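Segregation protein (Thermus thermophilus, PDB 1WCV) hydrolyses ATP and binds double-stranded DNA cooperatively in an ATP-dependent way, probably to partition chromosomes. Local coordinates at residues A[28-33]-A[77-81]; A[42-46]-A[120-126]; A[131-137]-A[166-170]; A[173-179]-A[200-206]; A[207-212]-A[225-231]. All coordinates share one frame; numbering follows the deposited sequence.

Contact 1: residues A[28-33]-A[77-81]; sequences AAYLAR and VDGFH
F80 lays its ring against helix 18-33 at A28, A29 and A32. At its base, F80 CB meets A32 CB at 4.2 Å. CG stands between the backbone N and the carbonyl carbon (chi1 56°), and this brings the ring up to the helix backbone. Along one side of the ring, CD1 comes closest to A28 O, and CE1 lies 3.8 Å from A29 CA. A28 CB stands over the centre of one face, with CD2, CE2 and CZ all about equally near. This methyl sits 4.0 Å from the F80 ring centroid, nearly on the ring normal, in a CH-pi contact. V77 O approaches the opposite face.

Next to the ring, G79 passes A32 closely. A side chain on G79 would be jammed against the preceding carbonyl, so glycine fits here.

The outer edge is a salt bridge. R33 grips D78 end-on: NH1 reaches D78 OD1 at 3.0 Å and NH2 reaches D78 OD2 at 2.7 Å. OD2 uses its syn lone pair, while OD1 is met from above the carboxylate plane. R33 NH1 also binds A29 O at 3.0 Å, which fixes the guanidinium on its own helix. T221 is a further partner of D78 OD1.

The type I' turn from V77 to F80 is typical of a two-residue beta hairpin. Here it links strands 75-77 and 80-83 and packs on the helix that follows the P-loop.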
# COMPACT_ATOMS: atom_id res chain seq x y z
N ALA A 28 3.30 14.47 -9.15
CA ALA A 28 2.77 15.35 -10.17
C ALA A 28 2.68 14.62 -11.50
O ALA A 28 1.69 14.75 -12.22
CB ALA A 28 3.65 16.58 -10.31
N ALA A 29 3.70 13.84 -11.82
CA ALA A 29 3.74 13.10 -13.08
C ALA A 29 2.61 12.11 -13.19
O ALA A 29 1.99 11.97 -14.26
CB ALA A 29 5.08 12.39 -13.23
N TYR A 30 2.32 11.40 -12.11
CA TYR A 30 1.25 10.42 -12.15
C TYR A 30 -0.14 10.98 -11.95
O TYR A 30 -1.11 10.41 -12.44
CB TYR A 30 1.55 9.28 -11.18
CG TYR A 30 2.64 8.39 -11.72
CD1 TYR A 30 2.39 7.51 -12.77
CD2 TYR A 30 3.94 8.48 -11.24
CE1 TYR A 30 3.41 6.74 -13.33
CE2 TYR A 30 4.97 7.72 -11.79
CZ TYR A 30 4.70 6.85 -12.84
OH TYR A 30 5.71 6.12 -13.40
N LEU A 31 -0.26 12.09 -11.23
CA LEU A 31 -1.58 12.68 -11.06
C LEU A 31 -1.98 13.22 -12.44
O LEU A 31 -3.15 13.21 -12.81
CB LEU A 31 -1.54 13.81 -10.02
CG LEU A 31 -1.44 13.37 -8.55
CD1 LEU A 31 -1.25 14.59 -7.66
CD2 LEU A 31 -2.69 12.60 -8.13
N ALA A 32 -0.99 13.67 -13.21
CA ALA A 32 -1.26 14.18 -14.55
C ALA A 32 -1.76 13.04 -15.43
O ALA A 32 -2.71 13.20 -16.19
CB ALA A 32 0.00 14.76 -15.16
N ARG A 33 -1.11 11.89 -15.32
CA ARG A 33 -1.50 10.72 -16.11
C ARG A 33 -2.86 10.18 -15.71
O ARG A 33 -3.44 9.36 -16.42
CB ARG A 33 -0.42 9.64 -16.01
CG ARG A 33 0.86 10.00 -16.79
CD ARG A 33 1.99 9.01 -16.53
NE ARG A 33 3.12 9.21 -17.45
CZ ARG A 33 3.95 10.25 -17.42
NH1 ARG A 33 3.80 11.21 -16.52
NH2 ARG A 33 4.94 10.32 -18.30
N VAL A 77 5.74 20.42 -18.74
CA VAL A 77 6.68 19.32 -18.59
C VAL A 77 5.96 18.02 -18.23
O VAL A 77 5.07 18.01 -17.37
CB VAL A 77 7.73 19.63 -17.50
CG1 VAL A 77 7.04 19.89 -16.17
CG2 VAL A 77 8.72 18.49 -17.38
N ASP A 78 6.36 16.95 -18.90
CA ASP A 78 5.81 15.61 -18.69
C ASP A 78 4.31 15.57 -18.40
O ASP A 78 3.87 14.86 -17.49
CB ASP A 78 6.56 14.89 -17.57
CG ASP A 78 6.22 13.41 -17.50
OD1 ASP A 78 6.33 12.81 -16.41
OD2 ASP A 78 5.84 12.84 -18.55
N GLY A 79 3.53 16.32 -19.16
CA GLY A 79 2.09 16.30 -18.96
C GLY A 79 1.51 17.26 -17.94
O GLY A 79 0.29 17.32 -17.79
N PHE A 80 2.35 18.00 -17.22
CA PHE A 80 1.84 18.96 -16.26
C PHE A 80 2.55 20.31 -16.39
O PHE A 80 3.37 20.49 -17.28
CB PHE A 80 1.96 18.45 -14.81
CG PHE A 80 3.35 18.05 -14.40
CD1 PHE A 80 3.86 16.80 -14.72
CD2 PHE A 80 4.15 18.93 -13.67
CE1 PHE A 80 5.13 16.42 -14.31
CE2 PHE A 80 5.43 18.56 -13.26
CZ PHE A 80 5.93 17.30 -13.58
N HIS A 81 2.21 21.25 -15.52
CA HIS A 81 2.84 22.57 -15.56
C HIS A 81 3.68 22.84 -14.32
O HIS A 81 3.27 22.54 -13.21
CB HIS A 81 1.77 23.66 -15.70
CG HIS A 81 1.08 23.66 -17.03
ND1 HIS A 81 0.03 24.51 -17.32
CD2 HIS A 81 1.28 22.93 -18.15
CE1 HIS A 81 -0.38 24.30 -18.55
NE2 HIS A 81 0.37 23.34 -19.08

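Contact 2: residues A[42-46]-A[120-126]; sequences DLDPQ and PPSLSPL
L43 is the first residue of 42-46 to touch 120-126, meeting both P120 and L126. D42 just before it shapes the chain: its OD1 takes the N-H of D44 in an Asx turn. L43 CD2 faces L126 CD2 at 4.3 Å. L43 O is enclosed by carbon, with P120 CD at 3.5 Å and L126 CD1 at 3.3 Å. It is buried and has no hydrogen-bond partner in the model.

D44 comes next. Its side chain and the P120 ring slide past each other in opposite directions. D44 CG lies anti to the backbone N (chi1 -165°), and OD2 comes to rest 3.6 Å from P120 CA. P121 CD also approaches this oxygen. The other oxygen, OD1, accepts from Q46 N at 2.7 Å in a second Asx turn, which holds the carboxylate in place.

P45 then meets L126 tip to tip, P45 CG to L126 CD1 at 3.6 Å. Its CD also reaches the P120 ring. Helix 89-96 closes over this pair: V90 touches P45, and L89, T93 and L96 touch L126.

The two loops follow strands 38-42 and 114-118, which are neighbours in the parallel part of the sheet. P121 lies close to the ATP-binding residues G16 and K20. Loops at the ends of parallel strands, with 120-126 beside these residues, are consistent with the P-loop ATPase fold of the ParA family.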
# COMPACT_ATOMS: atom_id res chain seq x y z
N ASP A 42 7.71 24.99 -7.43
CA ASP A 42 8.97 24.80 -6.71
C ASP A 42 9.13 26.02 -5.80
O ASP A 42 9.34 27.13 -6.29
CB ASP A 42 10.14 24.72 -7.68
CG ASP A 42 11.43 24.25 -7.01
OD1 ASP A 42 11.47 24.22 -5.76
OD2 ASP A 42 12.40 23.92 -7.73
N LEU A 43 9.02 25.81 -4.49
CA LEU A 43 9.15 26.92 -3.55
C LEU A 43 10.50 26.91 -2.84
O LEU A 43 10.72 27.69 -1.90
CB LEU A 43 8.02 26.87 -2.51
CG LEU A 43 6.61 27.13 -3.01
CD1 LEU A 43 5.61 26.94 -1.88
CD2 LEU A 43 6.52 28.55 -3.56
N ASP A 44 11.40 26.05 -3.27
CA ASP A 44 12.72 25.97 -2.65
C ASP A 44 13.72 26.83 -3.39
O ASP A 44 13.90 26.68 -4.60
CB ASP A 44 13.22 24.52 -2.64
CG ASP A 44 14.40 24.32 -1.70
OD1 ASP A 44 15.30 25.19 -1.67
OD2 ASP A 44 14.43 23.30 -0.99
N PRO A 45 14.40 27.74 -2.68
CA PRO A 45 15.39 28.61 -3.33
C PRO A 45 16.47 27.78 -4.03
O PRO A 45 17.14 28.27 -4.93
CB PRO A 45 15.95 29.41 -2.16
CG PRO A 45 14.77 29.51 -1.23
CD PRO A 45 14.23 28.10 -1.27
N GLN A 46 16.62 26.53 -3.61
CA GLN A 46 17.61 25.64 -4.21
C GLN A 46 17.15 25.11 -5.57
O GLN A 46 17.96 24.60 -6.35
CB GLN A 46 17.91 24.48 -3.26
CG GLN A 46 18.33 24.91 -1.86
CD GLN A 46 19.60 25.74 -1.85
OE1 GLN A 46 20.04 26.20 -0.80
NE2 GLN A 46 20.19 25.94 -3.03
N PRO A 120 10.50 24.15 0.98
CA PRO A 120 11.87 23.93 1.46
C PRO A 120 11.79 23.42 2.90
O PRO A 120 10.77 23.56 3.56
CB PRO A 120 12.49 25.32 1.37
CG PRO A 120 11.33 26.23 1.61
CD PRO A 120 10.20 25.58 0.83
N PRO A 121 12.88 22.82 3.40
CA PRO A 121 12.88 22.31 4.77
C PRO A 121 13.15 23.41 5.79
O PRO A 121 13.28 24.58 5.44
CB PRO A 121 14.00 21.28 4.74
CG PRO A 121 14.99 21.92 3.82
CD PRO A 121 14.10 22.41 2.68
N SER A 122 13.20 23.01 7.06
CA SER A 122 13.50 23.92 8.17
C SER A 122 12.52 25.07 8.40
O SER A 122 12.88 26.10 8.98
CB SER A 122 14.91 24.49 8.00
OG SER A 122 15.84 23.45 7.80
N LEU A 123 11.28 24.90 7.94
CA LEU A 123 10.26 25.93 8.11
C LEU A 123 10.78 27.36 7.91
O LEU A 123 11.04 28.08 8.87
CB LEU A 123 9.64 25.80 9.51
CG LEU A 123 8.23 26.36 9.72
CD1 LEU A 123 8.22 27.87 9.57
CD2 LEU A 123 7.29 25.71 8.72
N SER A 124 10.95 27.75 6.66
CA SER A 124 11.41 29.09 6.34
C SER A 124 10.15 29.86 5.97
O SER A 124 9.05 29.30 5.98
CB SER A 124 12.36 29.06 5.14
OG SER A 124 11.66 28.73 3.95
N PRO A 125 10.27 31.16 5.67
CA PRO A 125 9.03 31.87 5.31
C PRO A 125 8.37 31.23 4.09
O PRO A 125 7.15 31.32 3.93
CB PRO A 125 9.52 33.29 5.04
CG PRO A 125 10.64 33.43 6.06
CD PRO A 125 11.37 32.11 5.90
N LEU A 126 9.16 30.58 3.25
CA LEU A 126 8.62 29.92 2.06
C LEU A 126 7.87 28.66 2.45
O LEU A 126 6.83 28.34 1.87
CB LEU A 126 9.74 29.59 1.06
CG LEU A 126 10.05 30.77 0.13
CD1 LEU A 126 11.39 30.59 -0.56
CD2 LEU A 126 8.92 30.89 -0.89

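Contact 3: residues A[131-137]-A[166-170]; sequences LAAAEGV and NPRLR
L169 carries the apolar centre, its two methyls pushed in between L131, A134 and V137. L169 CD1 meets V137 CG2 at 3.4 Å, tighter than usual for two carbons. L169 CD2 lies 4.3 Å from L131 CB. L169 CG is anti to the backbone N (chi1 -175°), and this turns the branch inward. L158 and V161 of helix 146-164 also pack on L169.

Further out, the N166 amide reaches the end region of helix 125-133. Its ND2 donates to L131 O at 3.0 Å and to A134 O at 2.6 Å. Both acceptors lie in the amide plane, so the two bonds hold the group flat. N166 OD1 accepts from R168 N in an Asx turn. A leucine in place of N166 would probably leave L131 O and A134 O without this donor and weaken the hold on the turn.

Beside this, G136 and R170 form a parallel bridge. R170 N donates to E135 O at 2.9 Å, and V137 N makes a weak bond to R170 O.

At the rim, E135 CG touches R168 CG at 4.0 Å, but the charged ends are not in contact. E135 OE1 turns instead to the backbone N of R7 and R8.

The hold between the segments therefore comes from backbone geometry and the N166 amide, not from charge pairing. It probably depends little on the ionisation of E135 or R168.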
# COMPACT_ATOMS: atom_id res chain seq x y z
N LEU A 131 2.42 26.21 3.67
CA LEU A 131 1.46 25.68 4.63
C LEU A 131 0.24 26.57 4.80
O LEU A 131 -0.86 26.08 5.07
CB LEU A 131 2.14 25.47 5.98
CG LEU A 131 3.25 24.42 5.97
CD1 LEU A 131 3.80 24.22 7.38
CD2 LEU A 131 2.68 23.12 5.44
N ALA A 132 0.43 27.87 4.63
CA ALA A 132 -0.67 28.82 4.78
C ALA A 132 -1.58 28.83 3.56
O ALA A 132 -2.72 29.28 3.63
CB ALA A 132 -0.13 30.22 5.04
N ALA A 133 -1.08 28.32 2.44
CA ALA A 133 -1.86 28.30 1.20
C ALA A 133 -2.47 26.94 0.85
O ALA A 133 -3.44 26.86 0.09
CB ALA A 133 -0.98 28.77 0.05
N ALA A 134 -1.91 25.88 1.41
CA ALA A 134 -2.39 24.53 1.12
C ALA A 134 -3.59 24.09 1.95
O ALA A 134 -3.90 24.68 2.97
CB ALA A 134 -1.25 23.54 1.32
N GLU A 135 -4.26 23.04 1.48
CA GLU A 135 -5.38 22.48 2.22
C GLU A 135 -4.94 21.11 2.74
O GLU A 135 -5.38 20.65 3.79
CB GLU A 135 -6.61 22.32 1.33
CG GLU A 135 -7.24 23.63 0.87
CD GLU A 135 -6.86 23.99 -0.55
OE1 GLU A 135 -6.96 23.11 -1.43
OE2 GLU A 135 -6.48 25.15 -0.80
N GLY A 136 -4.04 20.46 2.00
CA GLY A 136 -3.55 19.16 2.40
C GLY A 136 -2.04 19.12 2.42
O GLY A 136 -1.39 19.86 1.68
N VAL A 137 -1.47 18.28 3.28
CA VAL A 137 -0.02 18.17 3.37
C VAL A 137 0.42 16.71 3.28
O VAL A 137 -0.19 15.84 3.90
CB VAL A 137 0.52 18.71 4.72
CG1 VAL A 137 2.04 18.62 4.75
CG2 VAL A 137 0.06 20.15 4.94
N ASN A 166 -4.30 29.16 8.86
CA ASN A 166 -5.03 28.47 7.81
C ASN A 166 -5.91 27.35 8.34
O ASN A 166 -5.48 26.21 8.44
CB ASN A 166 -4.01 27.93 6.80
CG ASN A 166 -4.64 27.12 5.70
OD1 ASN A 166 -5.85 27.17 5.49
ND2 ASN A 166 -3.82 26.37 4.97
N PRO A 167 -7.18 27.66 8.67
CA PRO A 167 -8.17 26.73 9.21
C PRO A 167 -8.40 25.47 8.37
O PRO A 167 -8.78 24.43 8.91
CB PRO A 167 -9.44 27.58 9.29
CG PRO A 167 -8.90 28.95 9.53
CD PRO A 167 -7.75 29.02 8.56
N ARG A 168 -8.20 25.55 7.07
CA ARG A 168 -8.44 24.37 6.24
C ARG A 168 -7.24 23.45 6.07
O ARG A 168 -7.30 22.47 5.34
CB ARG A 168 -9.00 24.77 4.87
CG ARG A 168 -8.19 25.77 4.09
CD ARG A 168 -8.57 27.19 4.45
NE ARG A 168 -7.87 28.16 3.63
CZ ARG A 168 -7.93 29.48 3.81
NH1 ARG A 168 -7.26 30.29 3.01
NH2 ARG A 168 -8.68 29.97 4.79
N LEU A 169 -6.15 23.75 6.77
CA LEU A 169 -4.95 22.92 6.68
C LEU A 169 -5.14 21.57 7.37
O LEU A 169 -5.53 21.50 8.54
CB LEU A 169 -3.75 23.64 7.30
CG LEU A 169 -2.41 22.90 7.16
CD1 LEU A 169 -2.05 22.77 5.68
CD2 LEU A 169 -1.32 23.68 7.90
N ARG A 170 -4.85 20.50 6.65
CA ARG A 170 -4.96 19.16 7.21
C ARG A 170 -3.88 18.25 6.64
O ARG A 170 -3.38 18.46 5.53
CB ARG A 170 -6.33 18.55 6.89
CG ARG A 170 -6.63 18.46 5.40
CD ARG A 170 -7.68 17.41 5.11
NE ARG A 170 -8.91 17.59 5.88
CZ ARG A 170 -9.93 16.73 5.86
NH1 ARG A 170 -9.88 15.64 5.11
NH2 ARG A 170 -11.01 16.97 6.59

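Contact 4: residues A[173-179]-A[200-206]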
# COMPACT_ATOMS: atom_id res chain seq x y z
N GLY A 173 -1.27 12.84 4.50
CA GLY A 173 -0.61 11.61 4.91
C GLY A 173 0.89 11.70 5.04
O GLY A 173 1.52 12.61 4.50
N ILE A 174 1.46 10.75 5.77
CA ILE A 174 2.90 10.64 5.95
C ILE A 174 3.34 9.57 4.96
O ILE A 174 2.75 8.49 4.91
CB ILE A 174 3.24 10.18 7.37
CG1 ILE A 174 2.78 11.24 8.38
CG2 ILE A 174 4.75 9.93 7.49
CD1 ILE A 174 2.66 10.72 9.78
N LEU A 175 4.36 9.88 4.16
CA LEU A 175 4.86 8.95 3.15
C LEU A 175 6.26 8.45 3.45
O LEU A 175 7.19 9.24 3.58
CB LEU A 175 4.88 9.61 1.78
CG LEU A 175 5.47 8.80 0.61
CD1 LEU A 175 4.60 7.56 0.33
CD2 LEU A 175 5.54 9.69 -0.64
N VAL A 176 6.41 7.13 3.55
CA VAL A 176 7.73 6.55 3.78
C VAL A 176 8.43 6.44 2.43
O VAL A 176 7.89 5.84 1.49
CB VAL A 176 7.63 5.15 4.42
CG1 VAL A 176 9.02 4.57 4.63
CG2 VAL A 176 6.88 5.24 5.75
N THR A 177 9.60 7.07 2.31
CA THR A 177 10.37 7.03 1.07
C THR A 177 11.74 6.44 1.36
O THR A 177 12.11 6.23 2.52
CB THR A 177 10.57 8.45 0.47
OG1 THR A 177 11.42 9.21 1.33
CG2 THR A 177 9.24 9.17 0.31
N MET A 178 12.48 6.15 0.29
CA MET A 178 13.82 5.60 0.41
C MET A 178 13.90 4.37 1.31
O MET A 178 14.88 4.14 2.01
CB MET A 178 14.77 6.69 0.90
CG MET A 178 14.70 7.92 0.00
SD MET A 178 15.89 9.20 0.37
CE MET A 178 17.30 8.60 -0.56
N TYR A 179 12.84 3.56 1.26
CA TYR A 179 12.78 2.33 2.04
C TYR A 179 13.90 1.41 1.54
O TYR A 179 13.85 0.95 0.40
CB TYR A 179 11.41 1.68 1.83
CG TYR A 179 11.16 0.39 2.58
CD1 TYR A 179 10.55 0.39 3.83
CD2 TYR A 179 11.50 -0.83 2.01
CE1 TYR A 179 10.27 -0.83 4.50
CE2 TYR A 179 11.24 -2.03 2.66
CZ TYR A 179 10.62 -2.03 3.90
OH TYR A 179 10.34 -3.23 4.52
N LYS A 200 -2.49 7.61 9.50
CA LYS A 200 -1.91 8.78 8.86
C LYS A 200 -0.81 8.40 7.88
O LYS A 200 -0.50 9.16 6.96
CB LYS A 200 -1.34 9.73 9.93
CG LYS A 200 -2.40 10.30 10.85
CD LYS A 200 -1.81 11.25 11.86
CE LYS A 200 -0.91 10.53 12.84
NZ LYS A 200 -0.39 11.45 13.89
N VAL A 201 -0.24 7.21 8.04
CA VAL A 201 0.84 6.78 7.15
C VAL A 201 0.26 6.09 5.93
O VAL A 201 -0.54 5.16 6.06
CB VAL A 201 1.78 5.80 7.88
CG1 VAL A 201 2.99 5.47 6.98
CG2 VAL A 201 2.23 6.40 9.21
N PHE A 202 0.65 6.55 4.74
CA PHE A 202 0.19 5.94 3.50
C PHE A 202 0.64 4.49 3.49
O PHE A 202 1.71 4.16 3.98
CB PHE A 202 0.80 6.63 2.29
CG PHE A 202 0.20 7.97 1.97
CD1 PHE A 202 -1.07 8.05 1.40
CD2 PHE A 202 0.93 9.14 2.18
CE1 PHE A 202 -1.61 9.28 1.04
CE2 PHE A 202 0.39 10.39 1.83
CZ PHE A 202 -0.88 10.46 1.26
N TRP A 203 -0.19 3.62 2.90
CA TRP A 203 0.16 2.21 2.78
C TRP A 203 1.20 2.03 1.68
O TRP A 203 2.03 1.13 1.75
CB TRP A 203 -1.09 1.38 2.48
CG TRP A 203 -1.88 1.14 3.71
CD1 TRP A 203 -3.09 1.70 4.03
CD2 TRP A 203 -1.48 0.38 4.85
NE1 TRP A 203 -3.46 1.33 5.31
CE2 TRP A 203 -2.49 0.52 5.83
CE3 TRP A 203 -0.36 -0.41 5.14
CZ2 TRP A 203 -2.41 -0.10 7.08
CZ3 TRP A 203 -0.28 -1.03 6.39
CH2 TRP A 203 -1.30 -0.86 7.34
N THR A 204 1.15 2.88 0.66
CA THR A 204 2.13 2.79 -0.42
C THR A 204 3.45 3.34 0.13
O THR A 204 3.49 4.42 0.72
CB THR A 204 1.71 3.64 -1.63
OG1 THR A 204 0.41 3.23 -2.07
CG2 THR A 204 2.72 3.48 -2.77
N VAL A 205 4.52 2.59 -0.08
CA VAL A 205 5.83 2.98 0.39
C VAL A 205 6.73 3.06 -0.84
O VAL A 205 6.65 2.18 -1.70
CB VAL A 205 6.37 1.92 1.37
CG1 VAL A 205 7.85 2.15 1.68
CG2 VAL A 205 5.57 1.97 2.66
N ILE A 206 7.56 4.10 -0.92
CA ILE A 206 8.47 4.25 -2.06
C ILE A 206 9.80 3.57 -1.73
O ILE A 206 10.47 3.92 -0.75
CB ILE A 206 8.73 5.74 -2.40
CG1 ILE A 206 7.40 6.52 -2.42
CG2 ILE A 206 9.40 5.85 -3.77
CD1 ILE A 206 6.39 5.98 -3.43
O HOH W 1 4.15 5.35 3.24
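I174 and V201 pair their backbones where 200-206 runs along strand 170-177, the outermost strand of the sheet in this chain, which has a P-loop ATPase fold. I174 N donates to K200 O at 2.8 Å, and F202 N donates to I174 O at 2.9 Å. The chains part after F202 and rejoin at I206, whose N binds V176 O. I206 O then accepts from Y179 N at 3.1 Å.

Side chains fill both flanks. F202 CG is anti to its carbonyl carbon (chi1 -75°), which brings the ring against G173, with CE2 3.5 Å from G173 CA; a CB on G173 would clash there. F202 CD2 also meets L175 CB, and R245 makes a cation-pi contact with the ring. With an alanine here, the space beside G173 and L175 would probably be left unfilled and R245 would lose its aromatic partner. V205 CG1 touches both V176 CG1 and Y179 CB, the latter at 3.6 Å.

Farther out, E241 of helix 230-246 binds T204 OG1 and W203 N. The Y179 hydroxyl bonds to H233 of the second subunit, whose R237 makes a cation-pi contact with the Y179 ring.

One water bridges the place where the chains part: it accepts from V176 N at 2.9 Å and donates to F202 O and T204 O, each at 2.8 Å.

Contact 5: residues A[207-212]-A[225-231]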
# COMPACT_ATOMS: atom_id res chain seq x y z
N PRO A 207 10.21 2.60 -2.55
CA PRO A 207 11.47 1.89 -2.30
C PRO A 207 12.71 2.63 -2.74
O PRO A 207 12.67 3.47 -3.64
CB PRO A 207 11.29 0.62 -3.13
CG PRO A 207 10.66 1.18 -4.37
CD PRO A 207 9.60 2.15 -3.81
N ARG A 208 13.83 2.32 -2.10
CA ARG A 208 15.09 2.91 -2.51
C ARG A 208 15.35 2.14 -3.80
O ARG A 208 15.20 0.92 -3.82
CB ARG A 208 16.17 2.60 -1.48
CG ARG A 208 17.41 3.48 -1.60
CD ARG A 208 18.42 3.16 -0.51
NE ARG A 208 19.44 4.20 -0.40
CZ ARG A 208 19.18 5.44 0.02
NH1 ARG A 208 17.95 5.78 0.37
NH2 ARG A 208 20.16 6.34 0.09
N ASN A 209 15.69 2.84 -4.87
CA ASN A 209 15.94 2.18 -6.15
C ASN A 209 16.85 3.06 -6.99
O ASN A 209 16.67 4.27 -7.06
CB ASN A 209 14.63 1.92 -6.90
CG ASN A 209 14.84 1.30 -8.27
OD1 ASN A 209 14.98 2.01 -9.27
ND2 ASN A 209 14.88 -0.02 -8.32
N VAL A 210 17.83 2.42 -7.63
CA VAL A 210 18.82 3.10 -8.47
C VAL A 210 18.24 4.01 -9.55
O VAL A 210 18.70 5.14 -9.73
CB VAL A 210 19.76 2.07 -9.15
CG1 VAL A 210 18.94 1.08 -9.96
CG2 VAL A 210 20.77 2.78 -10.03
N ARG A 211 17.24 3.52 -10.29
CA ARG A 211 16.64 4.31 -11.35
C ARG A 211 15.93 5.55 -10.83
O ARG A 211 15.90 6.58 -11.48
CB ARG A 211 15.67 3.45 -12.16
CG ARG A 211 16.36 2.49 -13.11
CD ARG A 211 15.59 1.19 -13.24
NE ARG A 211 15.76 0.35 -12.06
CZ ARG A 211 15.17 -0.83 -11.88
NH1 ARG A 211 14.36 -1.32 -12.82
NH2 ARG A 211 15.41 -1.54 -10.78
N LEU A 212 15.34 5.42 -9.64
CA LEU A 212 14.63 6.53 -9.02
C LEU A 212 15.65 7.57 -8.55
O LEU A 212 15.45 8.77 -8.70
CB LEU A 212 13.81 6.03 -7.83
CG LEU A 212 12.80 6.99 -7.22
CD1 LEU A 212 11.70 7.30 -8.23
CD2 LEU A 212 12.20 6.36 -5.96
N HIS A 225 11.88 8.31 -17.33
CA HIS A 225 13.16 7.60 -17.22
C HIS A 225 13.13 6.07 -17.16
O HIS A 225 13.92 5.39 -17.82
CB HIS A 225 13.91 8.12 -16.00
CG HIS A 225 15.31 7.60 -15.88
ND1 HIS A 225 16.28 7.85 -16.82
CD2 HIS A 225 15.90 6.84 -14.92
CE1 HIS A 225 17.41 7.27 -16.46
NE2 HIS A 225 17.20 6.65 -15.31
N ALA A 226 12.23 5.51 -16.36
CA ALA A 226 12.13 4.07 -16.20
C ALA A 226 10.73 3.74 -15.72
O ALA A 226 10.53 3.40 -14.56
CB ALA A 226 13.17 3.59 -15.18
N PRO A 227 9.74 3.82 -16.62
CA PRO A 227 8.32 3.56 -16.34
C PRO A 227 7.94 2.21 -15.74
O PRO A 227 6.85 2.06 -15.18
CB PRO A 227 7.65 3.82 -17.69
CG PRO A 227 8.70 3.44 -18.66
CD PRO A 227 9.93 4.08 -18.06
N THR A 228 8.81 1.21 -15.84
CA THR A 228 8.49 -0.08 -15.26
C THR A 228 9.39 -0.44 -14.08
O THR A 228 9.38 -1.57 -13.62
CB THR A 228 8.51 -1.23 -16.29
OG1 THR A 228 9.81 -1.34 -16.87
CG2 THR A 228 7.47 -0.99 -17.38
N SER A 229 10.15 0.54 -13.58
CA SER A 229 11.01 0.30 -12.42
C SER A 229 10.12 0.33 -11.18
O SER A 229 9.03 0.91 -11.21
CB SER A 229 12.07 1.40 -12.31
OG SER A 229 11.47 2.66 -12.13
N PRO A 230 10.56 -0.29 -10.08
CA PRO A 230 9.78 -0.35 -8.83
C PRO A 230 9.24 1.00 -8.35
O PRO A 230 8.09 1.10 -7.92
CB PRO A 230 10.76 -0.97 -7.85
CG PRO A 230 11.55 -1.91 -8.73
CD PRO A 230 11.83 -1.03 -9.93
N GLY A 231 10.07 2.04 -8.42
CA GLY A 231 9.66 3.36 -8.00
C GLY A 231 8.53 3.92 -8.85
O GLY A 231 7.67 4.64 -8.36
O HOH W 2 12.42 3.07 -9.57
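R211 lies along the A226 to S229 turn and the first helix residue, P230, and this is the closely packed part. R211 CB and CD both rest on A226 CB. The chain then bends at chi2 and chi3, which lays the guanidinium along S229 and P230. S229 CB and P230 CD sit over one face of it: R211 NH1 is 3.6 Å from S229 CB, and R211 NH2 is 3.7 Å from P230 CD. G231 fits closely too, since a CB there would be tight against L212 CD1.

Contacts elsewhere are sparser. P207 CG only grazes P230 CB at 4.1 Å, the rings crossing at about a right angle. H225 CD2 comes 3.4 Å from R211 O, but H225 NE2 is bonded to E214. The polar link is a water: it accepts from G231 N at 2.8 Å, donates to S229 OG and donates weakly to N209 OD1. S229 OG in turn donates to A226 O at 2.7 Å.

N209 and S229 are the N-cap residues of helices 210-218 and 230-246. N209 OD1 accepts weak capping bonds from R211 N and L212 N. P207 and N209 bind ATP and ADP, so the loop leading into helix 210-218 belongs to the nucleotide site, and the start of helix 230-246 packs against it.

From the N terminus, contact 1 closes the chain from helix 18-33 to the hairpin at strand 80-83. Contact 2 starts within that span and ends beyond it, so the two cross. It joins the loop after strand 38-42 to the start of helix 125-133. Contact 3 follows in series on the same helix, where L123 packs on L131. It closes the crossover from strand 136-142 through helix 146-164 to strand 170-177. Contact 4 closes the span through helix 185-197 and adjoins contact 3 through V137 and G173. Contact 5 comes last, closing the span through helices 210-218 and 222-225. It meets contact 4 where Y179 O and R208 N probably bond; both touch the second subunit.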